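Local atomic coordinates of ethylbenzene dehydrogenase alpha-subunit (Aromatoleum aromaticum, PDB entry 2IVF), a protein that binds a molybdenum atom between two pterin dinucleotide cofactors, along with an iron/sulfur cluster, as the alpha-subunit of an oxidoreductase of the molybdopterin family. Residues I217-G222 and F952-M957; D223-A228 and F479-S484. One frame throughout, in Å; residues are numbered along the deposited sequence.

Contact 1 (I217-G222 and F952-M957). With MD1 (phosphoric acid 4-(2-amino-4-oxo-3,4,5,6,-tetrahydro-pteridin-6-yl)-2-hydroxy-3,4-dimercapto-but-3-en-yl ester guanylate ester), chain N.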
loop_
_atom_site.group_PDB
_atom_site.type_symbol
_atom_site.label_atom_id
_atom_site.label_comp_id
_atom_site.label_asym_id
_atom_site.label_seq_id
_atom_site.Cartn_x
_atom_site.Cartn_y
_atom_site.Cartn_z
ATOM N N ILE A 217 3.737 -22.802 2.457
ATOM C CA ILE A 217 3.274 -21.439 2.271
ATOM C C ILE A 217 4.117 -20.723 1.216
ATOM O O ILE A 217 3.599 -20.139 0.296
ATOM C CB ILE A 217 3.264 -20.652 3.612
ATOM C CG1 ILE A 217 3.075 -19.137 3.389
ATOM C CG2 ILE A 217 4.547 -20.878 4.417
ATOM C CD1 ILE A 217 1.712 -18.767 2.824
ATOM N N ASN A 218 5.439 -20.773 1.345
ATOM C CA ASN A 218 6.286 -19.969 0.457
ATOM C C ASN A 218 6.305 -20.402 -0.982
ATOM O O ASN A 218 6.342 -19.570 -1.884
ATOM C CB ASN A 218 7.702 -19.901 1.003
ATOM C CG ASN A 218 7.867 -18.736 1.858
ATOM O OD1 ASN A 218 7.445 -18.733 3.018
ATOM N ND2 ASN A 218 8.373 -17.658 1.269
ATOM N N VAL A 219 6.289 -21.700 -1.185
ATOM C CA VAL A 219 6.233 -22.260 -2.529
ATOM C C VAL A 219 4.835 -21.930 -3.130
ATOM O O VAL A 219 4.702 -21.687 -4.345
ATOM C CB VAL A 219 6.527 -23.730 -2.461
ATOM C CG1 VAL A 219 6.519 -24.402 -3.864
ATOM C CG2 VAL A 219 7.914 -23.932 -1.744
ATOM N N ASP A 220 3.818 -21.901 -2.262
ATOM C CA ASP A 220 2.443 -21.710 -2.709
ATOM C C ASP A 220 2.217 -20.256 -3.164
ATOM O O ASP A 220 1.566 -20.007 -4.188
ATOM C CB ASP A 220 1.460 -22.130 -1.611
ATOM C CG ASP A 220 0.022 -22.161 -2.105
ATOM O OD1 ASP A 220 -0.309 -22.986 -3.015
ATOM O OD2 ASP A 220 -0.775 -21.358 -1.579
ATOM N N ILE A 221 2.784 -19.316 -2.425
ATOM C CA ILE A 221 2.640 -17.891 -2.778
ATOM C C ILE A 221 3.548 -17.505 -3.927
ATOM O O ILE A 221 3.150 -16.742 -4.800
ATOM C CB ILE A 221 2.822 -16.983 -1.580
ATOM C CG1 ILE A 221 4.202 -17.165 -0.909
ATOM C CG2 ILE A 221 1.691 -17.227 -0.565
ATOM C CD1 ILE A 221 4.353 -16.506 0.475
ATOM N N GLY A 222 4.738 -18.086 -3.966
ATOM C CA GLY A 222 5.716 -17.745 -4.983
ATOM C C GLY A 222 6.759 -16.761 -4.548
ATOM O O GLY A 222 7.120 -15.884 -5.344
ATOM N N PHE A 952 19.804 -29.244 -5.352
ATOM C CA PHE A 952 18.457 -29.541 -5.840
ATOM C C PHE A 952 17.739 -30.334 -4.764
ATOM O O PHE A 952 17.969 -31.538 -4.603
ATOM C CB PHE A 952 18.519 -30.313 -7.156
ATOM C CG PHE A 952 19.127 -29.529 -8.324
ATOM C CD1 PHE A 952 19.416 -28.181 -8.239
ATOM C CD2 PHE A 952 19.368 -30.177 -9.526
ATOM C CE1 PHE A 952 19.970 -27.504 -9.318
ATOM C CE2 PHE A 952 19.933 -29.511 -10.609
ATOM C CZ PHE A 952 20.227 -28.184 -10.509
ATOM N N ARG A 953 16.879 -29.663 -4.008
ATOM C CA ARG A 953 16.261 -30.274 -2.814
ATOM C C ARG A 953 15.089 -29.477 -2.298
ATOM O O ARG A 953 14.883 -28.327 -2.681
ATOM C CB ARG A 953 17.268 -30.430 -1.687
ATOM C CG ARG A 953 17.822 -29.126 -1.162
ATOM C CD ARG A 953 19.231 -29.297 -0.514
ATOM N NE ARG A 953 20.032 -28.045 -0.561
ATOM C CZ ARG A 953 21.322 -27.975 -0.230
ATOM N NH1 ARG A 953 21.961 -29.055 0.160
ATOM N NH2 ARG A 953 21.979 -26.827 -0.297
ATOM N N TYR A 954 14.311 -30.103 -1.430
ATOM C CA TYR A 954 13.205 -29.440 -0.797
ATOM C C TYR A 954 13.299 -29.570 0.712
ATOM O O TYR A 954 13.495 -30.666 1.260
ATOM C CB TYR A 954 11.850 -30.001 -1.282
ATOM C CG TYR A 954 10.690 -29.444 -0.474
ATOM C CD1 TYR A 954 10.364 -28.093 -0.543
ATOM C CD2 TYR A 954 9.982 -30.232 0.429
ATOM C CE1 TYR A 954 9.316 -27.548 0.230
ATOM C CE2 TYR A 954 8.924 -29.695 1.182
ATOM C CZ TYR A 954 8.616 -28.364 1.097
ATOM O OH TYR A 954 7.595 -27.812 1.855
ATOM N N TYR A 955 13.146 -28.437 1.375
ATOM C CA TYR A 955 12.775 -28.406 2.779
ATOM C C TYR A 955 11.935 -27.134 2.885
ATOM O O TYR A 955 11.794 -26.414 1.896
ATOM C CB TYR A 955 13.998 -28.394 3.688
ATOM C CG TYR A 955 14.970 -27.255 3.421
ATOM C CD1 TYR A 955 14.771 -26.009 4.003
ATOM C CD2 TYR A 955 16.112 -27.427 2.627
ATOM C CE1 TYR A 955 15.656 -24.953 3.789
ATOM C CE2 TYR A 955 17.004 -26.336 2.402
ATOM C CZ TYR A 955 16.775 -25.118 2.999
ATOM O OH TYR A 955 17.634 -24.015 2.812
ATOM N N PHE A 956 11.382 -26.878 4.064
ATOM C CA PHE A 956 10.313 -25.904 4.235
ATOM C C PHE A 956 10.707 -24.552 3.624
ATOM O O PHE A 956 11.802 -24.039 3.885
ATOM C CB PHE A 956 9.979 -25.785 5.719
ATOM C CG PHE A 956 8.907 -24.760 6.046
ATOM C CD1 PHE A 956 7.729 -24.685 5.319
ATOM C CD2 PHE A 956 9.070 -23.919 7.135
ATOM C CE1 PHE A 956 6.741 -23.749 5.647
ATOM C CE2 PHE A 956 8.081 -22.976 7.465
ATOM C CZ PHE A 956 6.924 -22.903 6.711
ATOM N N MET A 957 9.792 -24.022 2.801
ATOM C CA MET A 957 9.920 -22.774 2.054
ATOM C C MET A 957 10.951 -22.754 0.931
ATOM O O MET A 957 11.094 -21.731 0.227
ATOM C CB MET A 957 10.175 -21.615 3.017
ATOM C CG MET A 957 9.134 -21.522 4.103
ATOM S SD MET A 957 9.424 -20.135 5.198
ATOM C CE MET A 957 11.116 -20.515 5.585
HETATM P PB MD1 N . -3.009 -14.572 0.946
HETATM O O3B MD1 N . -3.618 -13.125 1.136
HETATM O O1B MD1 N . -2.185 -14.858 2.149
HETATM O O2B MD1 N . -3.986 -15.540 0.400
HETATM O O3A MD1 N . -1.998 -14.319 -0.250
HETATM C C10 MD1 N . -0.624 -13.926 -0.045
HETATM C C11 MD1 N . -0.115 -13.630 -1.447
HETATM O O11 MD1 N . -0.666 -12.302 -1.743
HETATM C C12 MD1 N . 1.387 -13.534 -1.448
HETATM S S12 MD1 N . 2.282 -13.336 -0.003
HETATM C C13 MD1 N . 2.098 -13.530 -2.622
HETATM S S13 MD1 N . 3.778 -13.368 -2.660
HETATM C C14 MD1 N . 1.455 -13.695 -3.946
HETATM N N15 MD1 N . 1.585 -12.649 -4.902
HETATM C C16 MD1 N . 0.909 -12.684 -6.094
HETATM C C15 MD1 N . 1.189 -11.690 -7.013
HETATM O O14 MD1 N . 2.040 -10.792 -6.774
HETATM N N17 MD1 N . 0.432 -11.725 -8.139
HETATM C C17 MD1 N . -0.499 -12.739 -8.372
HETATM N N16 MD1 N . -1.160 -12.687 -9.519
HETATM N N18 MD1 N . -0.709 -13.716 -7.475
HETATM C C20 MD1 N . -0.015 -13.698 -6.357
HETATM N N8 MD1 N . -0.185 -14.711 -5.468
HETATM C C7 MD1 N . 0.441 -14.788 -4.176
HETATM P PA MD1 N . -5.115 -12.583 1.372
HETATM O O1A MD1 N . -4.942 -11.257 2.039
HETATM O O2A MD1 N . -5.814 -12.599 0.068
HETATM O "O5'" MD1 N . -5.817 -13.607 2.348
HETATM C "C5'" MD1 N . -5.373 -13.596 3.700
HETATM C "C4'" MD1 N . -6.535 -13.510 4.602
HETATM O "O4'" MD1 N . -5.949 -13.338 5.887
HETATM C "C1'" MD1 N . -6.918 -12.587 6.619
HETATM N N9 MD1 N . -6.392 -11.934 7.826
HETATM C C4 MD1 N . -6.633 -12.376 9.052
HETATM N N3 MD1 N . -7.337 -13.460 9.455
HETATM C C2 MD1 N . -7.447 -13.740 10.754
HETATM N N2 MD1 N . -8.139 -14.835 11.169
HETATM N N1 MD1 N . -6.900 -12.853 11.660
HETATM C C6 MD1 N . -6.177 -11.735 11.319
HETATM O O6 MD1 N . -5.671 -11.049 12.207
HETATM C C5 MD1 N . -6.023 -11.482 9.947
HETATM N N7 MD1 N . -5.441 -10.527 9.230
HETATM C C8 MD1 N . -5.664 -10.820 7.946
HETATM C "C2'" MD1 N . -7.404 -11.524 5.638
HETATM O "O2'" MD1 N . -8.721 -11.006 5.949
HETATM C "C3'" MD1 N . -7.324 -12.235 4.279
HETATM O "O3'" MD1 N . -8.637 -12.585 3.769
#
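Met957 places CG anti to its own carbonyl carbon (chi1 -54°), beside Asn218, and its side chain crosses that of Asn218 obliquely, with CB, CG and SD touching it. The two meet from CB outward: Met957 CB lies 3.6 Å from Asn218 CB, and Met957 SD sits 3.3 Å from Asn218 OD1. Asparagine suits this place because its amide serves two neighbours: the oxygen lies beside the sulfur, and ND2 hydrogen-bonds Asp223 O. The flexible methionine also covers Phe956, whose ring carries Met957 CG 3.5 Å above its centre. Ile217 meets that ring through its short branch, with CG2 3.8 Å from Phe956 CE1. The compact Val219 reaches Tyr954 more distantly, and the Tyr954 hydroxyl bonds Asp216, which also receives Met957 N. Beyond this interface, Ile221 lays CB 3.7 Å from C13 of MD1, giving the pterin's dithiolene an apolar wall, and Gly222, just past the helix, has the positive phi that glycine readily adopts. Helix 217-221 thus lies between the cofactor and the loop joining strands 915-917 and 969-975, with helix 526-540 against Tyr954, helix 546-553 against Val219 and helix 610-613 against Ile217 and Ile221.

Contact 2 (D223-A228 and F479-S484). With MO (molybdenum atom), chain L; MGD (2-amino-5,6-dimercapto-7-methyl-3,7,8a,9-tetrahydro-8-oxa-1,3,9,10-tetraaza-anthracen-4-one guanosine dinucleotide), chain M.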
loop_
_atom_site.group_PDB
_atom_site.type_symbol
_atom_site.label_atom_id
_atom_site.label_comp_id
_atom_site.label_asym_id
_atom_site.label_seq_id
_atom_site.Cartn_x
_atom_site.Cartn_y
_atom_site.Cartn_z
ATOM N N ASP A 223 7.201 -16.882 -3.285
ATOM C CA ASP A 223 8.288 -16.094 -2.696
ATOM C C ASP A 223 9.488 -16.956 -2.394
ATOM O O ASP A 223 9.593 -17.561 -1.334
ATOM C CB ASP A 223 7.868 -15.459 -1.398
ATOM C CG ASP A 223 6.812 -14.416 -1.600
ATOM O OD1 ASP A 223 6.716 -13.933 -2.729
ATOM O OD2 ASP A 223 6.081 -14.111 -0.639
ATOM N N THR A 224 10.371 -17.004 -3.352
ATOM C CA THR A 224 11.525 -17.860 -3.318
ATOM C C THR A 224 12.577 -17.269 -4.243
ATOM O O THR A 224 12.259 -16.426 -5.067
ATOM C CB THR A 224 11.191 -19.222 -3.829
ATOM O OG1 THR A 224 12.301 -20.056 -3.553
ATOM C CG2 THR A 224 10.987 -19.146 -5.314
ATOM N N TYR A 225 13.825 -17.677 -4.093
ATOM C CA TYR A 225 14.869 -17.264 -5.040
ATOM C C TYR A 225 15.594 -18.500 -5.455
ATOM O O TYR A 225 16.634 -18.880 -4.901
ATOM C CB TYR A 225 15.792 -16.258 -4.402
ATOM C CG TYR A 225 15.113 -14.981 -3.978
ATOM C CD1 TYR A 225 14.751 -14.010 -4.909
ATOM C CD2 TYR A 225 14.887 -14.717 -2.645
ATOM C CE1 TYR A 225 14.170 -12.827 -4.504
ATOM C CE2 TYR A 225 14.305 -13.537 -2.232
ATOM C CZ TYR A 225 13.917 -12.606 -3.156
ATOM O OH TYR A 225 13.343 -11.427 -2.713
ATOM N N MET A 226 15.001 -19.180 -6.409
ATOM C CA MET A 226 15.508 -20.513 -6.801
ATOM C C MET A 226 16.863 -20.426 -7.480
ATOM O O MET A 226 17.651 -21.373 -7.440
ATOM C CB MET A 226 14.483 -21.228 -7.655
ATOM C CG MET A 226 13.251 -21.647 -6.839
ATOM S SD MET A 226 13.704 -22.954 -5.692
ATOM C CE MET A 226 13.719 -24.388 -6.777
ATOM N N GLY A 227 17.157 -19.270 -8.076
ATOM C CA GLY A 227 18.435 -19.039 -8.701
ATOM C C GLY A 227 19.534 -18.864 -7.659
ATOM O O GLY A 227 20.664 -19.298 -7.830
ATOM N N ALA A 228 19.189 -18.209 -6.571
ATOM C CA ALA A 228 20.092 -18.136 -5.442
ATOM C C ALA A 228 20.265 -19.547 -4.883
ATOM O O ALA A 228 21.378 -20.010 -4.612
ATOM C CB ALA A 228 19.503 -17.185 -4.365
ATOM N N PHE A 479 18.422 -9.217 -1.568
ATOM C CA PHE A 479 17.076 -9.337 -1.085
ATOM C C PHE A 479 17.112 -9.356 0.448
ATOM O O PHE A 479 18.179 -9.221 1.044
ATOM C CB PHE A 479 16.326 -10.549 -1.675
ATOM C CG PHE A 479 17.160 -11.804 -1.833
ATOM C CD1 PHE A 479 17.599 -12.542 -0.738
ATOM C CD2 PHE A 479 17.442 -12.289 -3.104
ATOM C CE1 PHE A 479 18.321 -13.707 -0.923
ATOM C CE2 PHE A 479 18.153 -13.455 -3.287
ATOM C CZ PHE A 479 18.607 -14.155 -2.204
ATOM N N ALA A 480 15.952 -9.518 1.085
ATOM C CA ALA A 480 15.853 -9.527 2.525
ATOM C C ALA A 480 15.105 -10.777 2.965
ATOM O O ALA A 480 13.951 -10.709 3.354
ATOM C CB ALA A 480 15.137 -8.305 2.992
ATOM N N TRP A 481 15.790 -11.911 2.947
ATOM C CA TRP A 481 15.139 -13.190 3.161
ATOM C C TRP A 481 15.811 -13.976 4.280
ATOM O O TRP A 481 15.697 -15.172 4.342
ATOM C CB TRP A 481 15.213 -13.931 1.835
ATOM C CG TRP A 481 14.154 -14.912 1.584
ATOM C CD1 TRP A 481 14.314 -16.170 1.086
ATOM C CD2 TRP A 481 12.754 -14.732 1.773
ATOM N NE1 TRP A 481 13.096 -16.790 0.965
ATOM C CE2 TRP A 481 12.124 -15.923 1.383
ATOM C CE3 TRP A 481 11.970 -13.682 2.231
ATOM C CZ2 TRP A 481 10.774 -16.090 1.456
ATOM C CZ3 TRP A 481 10.611 -13.850 2.285
ATOM C CH2 TRP A 481 10.027 -15.039 1.902
ATOM N N ALA A 482 16.588 -13.298 5.109
ATOM C CA ALA A 482 17.118 -13.865 6.342
ATOM C C ALA A 482 16.178 -13.443 7.471
ATOM O O ALA A 482 15.875 -12.273 7.626
ATOM C CB ALA A 482 18.514 -13.354 6.594
ATOM N N TYR A 483 15.698 -14.396 8.257
ATOM C CA TYR A 483 14.878 -14.036 9.405
ATOM C C TYR A 483 14.822 -15.164 10.412
ATOM O O TYR A 483 15.098 -16.301 10.052
ATOM C CB TYR A 483 13.459 -13.697 8.956
ATOM C CG TYR A 483 12.798 -14.684 8.004
ATOM C CD1 TYR A 483 12.084 -15.797 8.471
ATOM C CD2 TYR A 483 12.843 -14.464 6.621
ATOM C CE1 TYR A 483 11.458 -16.696 7.557
ATOM C CE2 TYR A 483 12.229 -15.331 5.713
ATOM C CZ TYR A 483 11.551 -16.450 6.173
ATOM O OH TYR A 483 10.969 -17.237 5.203
ATOM N N SER A 484 14.477 -14.836 11.652
ATOM C CA SER A 484 14.265 -15.851 12.658
ATOM C C SER A 484 12.799 -16.108 12.707
ATOM O O SER A 484 12.030 -15.195 12.987
ATOM C CB SER A 484 14.642 -15.352 14.029
ATOM O OG SER A 484 14.433 -16.394 14.965
HETATM MO MO MO L . 4.575 -12.736 -0.522
HETATM P PB MGD M . 6.306 -7.179 -6.723
HETATM O O1B MGD M . 5.279 -6.297 -6.104
HETATM O O2B MGD M . 5.780 -8.403 -7.382
HETATM O O3B MGD M . 7.473 -7.649 -5.774
HETATM O O3A MGD M . 6.889 -7.019 -3.375
HETATM P PA MGD M . 8.092 -6.989 -4.423
HETATM O O1A MGD M . 8.451 -5.575 -4.574
HETATM O O2A MGD M . 9.128 -7.923 -4.020
HETATM O "O5'" MGD M . 7.141 -6.351 -7.821
HETATM C "C5'" MGD M . 6.433 -5.637 -8.845
HETATM C "C4'" MGD M . 7.402 -5.200 -9.941
HETATM O "O4'" MGD M . 7.877 -6.335 -10.650
HETATM C "C3'" MGD M . 6.505 -4.503 -10.937
HETATM O "O3'" MGD M . 6.522 -3.118 -10.613
HETATM C "C2'" MGD M . 7.193 -4.797 -12.276
HETATM O "O2'" MGD M . 7.717 -3.577 -12.833
HETATM C "C1'" MGD M . 8.318 -5.776 -11.898
HETATM N N9 MGD M . 8.393 -6.846 -12.921
HETATM C C8 MGD M . 7.417 -7.659 -13.353
HETATM N N7 MGD M . 7.889 -8.529 -14.254
HETATM C C5 MGD M . 9.213 -8.258 -14.377
HETATM C C6 MGD M . 10.265 -8.747 -15.140
HETATM O O6 MGD M . 10.172 -9.649 -15.981
HETATM N N1 MGD M . 11.524 -8.169 -14.949
HETATM C C2 MGD M . 11.794 -7.113 -14.065
HETATM N N2 MGD M . 13.068 -6.600 -13.962
HETATM N N3 MGD M . 10.769 -6.673 -13.322
HETATM C C4 MGD M . 9.518 -7.203 -13.488
HETATM C C10 MGD M . 6.281 -8.203 -3.010
HETATM C C11 MGD M . 6.171 -8.239 -1.506
HETATM O O11 MGD M . 5.463 -7.137 -1.111
HETATM C C12 MGD M . 5.580 -9.537 -0.935
HETATM S S12 MGD M . 5.871 -11.100 -1.686
HETATM C C13 MGD M . 4.807 -9.484 0.197
HETATM S S13 MGD M . 4.165 -10.950 0.854
HETATM C C14 MGD M . 4.498 -8.180 0.848
HETATM N N15 MGD M . 3.128 -7.797 0.400
HETATM C C16 MGD M . 2.739 -6.447 0.304
HETATM C C17 MGD M . 1.451 -6.057 0.039
HETATM O O17 MGD M . 0.541 -6.897 -0.158
HETATM N N18 MGD M . 1.183 -4.675 -0.038
HETATM C C19 MGD M . 2.135 -3.724 0.160
HETATM N N19 MGD M . 1.769 -2.431 0.058
HETATM N N20 MGD M . 3.388 -4.146 0.381
HETATM C C21 MGD M . 3.690 -5.449 0.486
HETATM N N22 MGD M . 4.999 -5.854 0.730
HETATM C C23 MGD M . 5.511 -7.127 0.316
HETATM O O HOH W 1 11.219 -19.003 0.263
HETATM O O HOH W 2 13.249 -10.166 0.046
#
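Tyr225 and Phe479 lie face on face in an offset stack, their ring centroids 3.8 Å apart and their planes 8° from parallel. The side chains run past each other in opposite directions, so that Phe479 CD2 stands over the centre of the tyrosine ring, Tyr225 CD2 over the centre of the phenylalanine ring, and Tyr225 OH comes 3.3 Å from Phe479 CB. Chi1 of 39° sets Phe479 CG between its backbone N and carbonyl carbon, bringing it over the face of Tyr225. The small Ala228 fits its methyl at the rim of the phenylalanine, CB being 3.8 Å from CZ. Trp481 completes the aromatic cluster: the edge of Tyr225 points at the face of its five-membered ring, a T-shaped pair with planes at 90°, while Tyr483 CE2 lies over the rim of the opposite face.

Two buried water bridges make the looser part. One water, in the indole plane, accepts from Trp481 NE1 and donates to Asp223 O, replacing a direct bond; Asp223 O, 3.4 Å from Trp481 CZ2, also accepts from Asn218 ND2. A second water donates to Tyr225 OH and accepts from Ala480 N; the hydroxyl also hydrogen-bonds Ile444 O, which is why a tyrosine suits this end of the stack.

Asp223 itself is held firmly from the other end: OD2 binds molybdenum at 2.0 Å, and OD1 forms a salt bridge with Lys450. An aspartate ligand beside the paired dithiolenes of MGD and MD1 is a hallmark of one branch of the DMSO reductase family.

Tyr225 is the N-cap residue of helix 226-232, and its partner Ile444 ends strand 440-444. Helix 454-467 packs alongside the stack, setting Phe462 against Ala228 and Phe479, and Glu458 against Tyr225.

The centres of contacts 1 and 2 are about 11 Å apart, both deep in the chain and close to the molybdenum centre. Residues 217-222 and 223-228 are consecutive, carrying the chain from helix 217-221 past the metal ligand into helix 226-232. Their partners come much later: the loop segment 479-484 follows helix 454-467, and the loop segment 952-957 precedes strand 969-975, so contact 2 is nested within the loop closed by contact 1. The two late segments also meet, Met957 SD lying 3.3 Å from Tyr483 OH. One short run of chain therefore faces MD1, supplies the molybdenum ligand, and gathers loops distant in sequence around the cofactors.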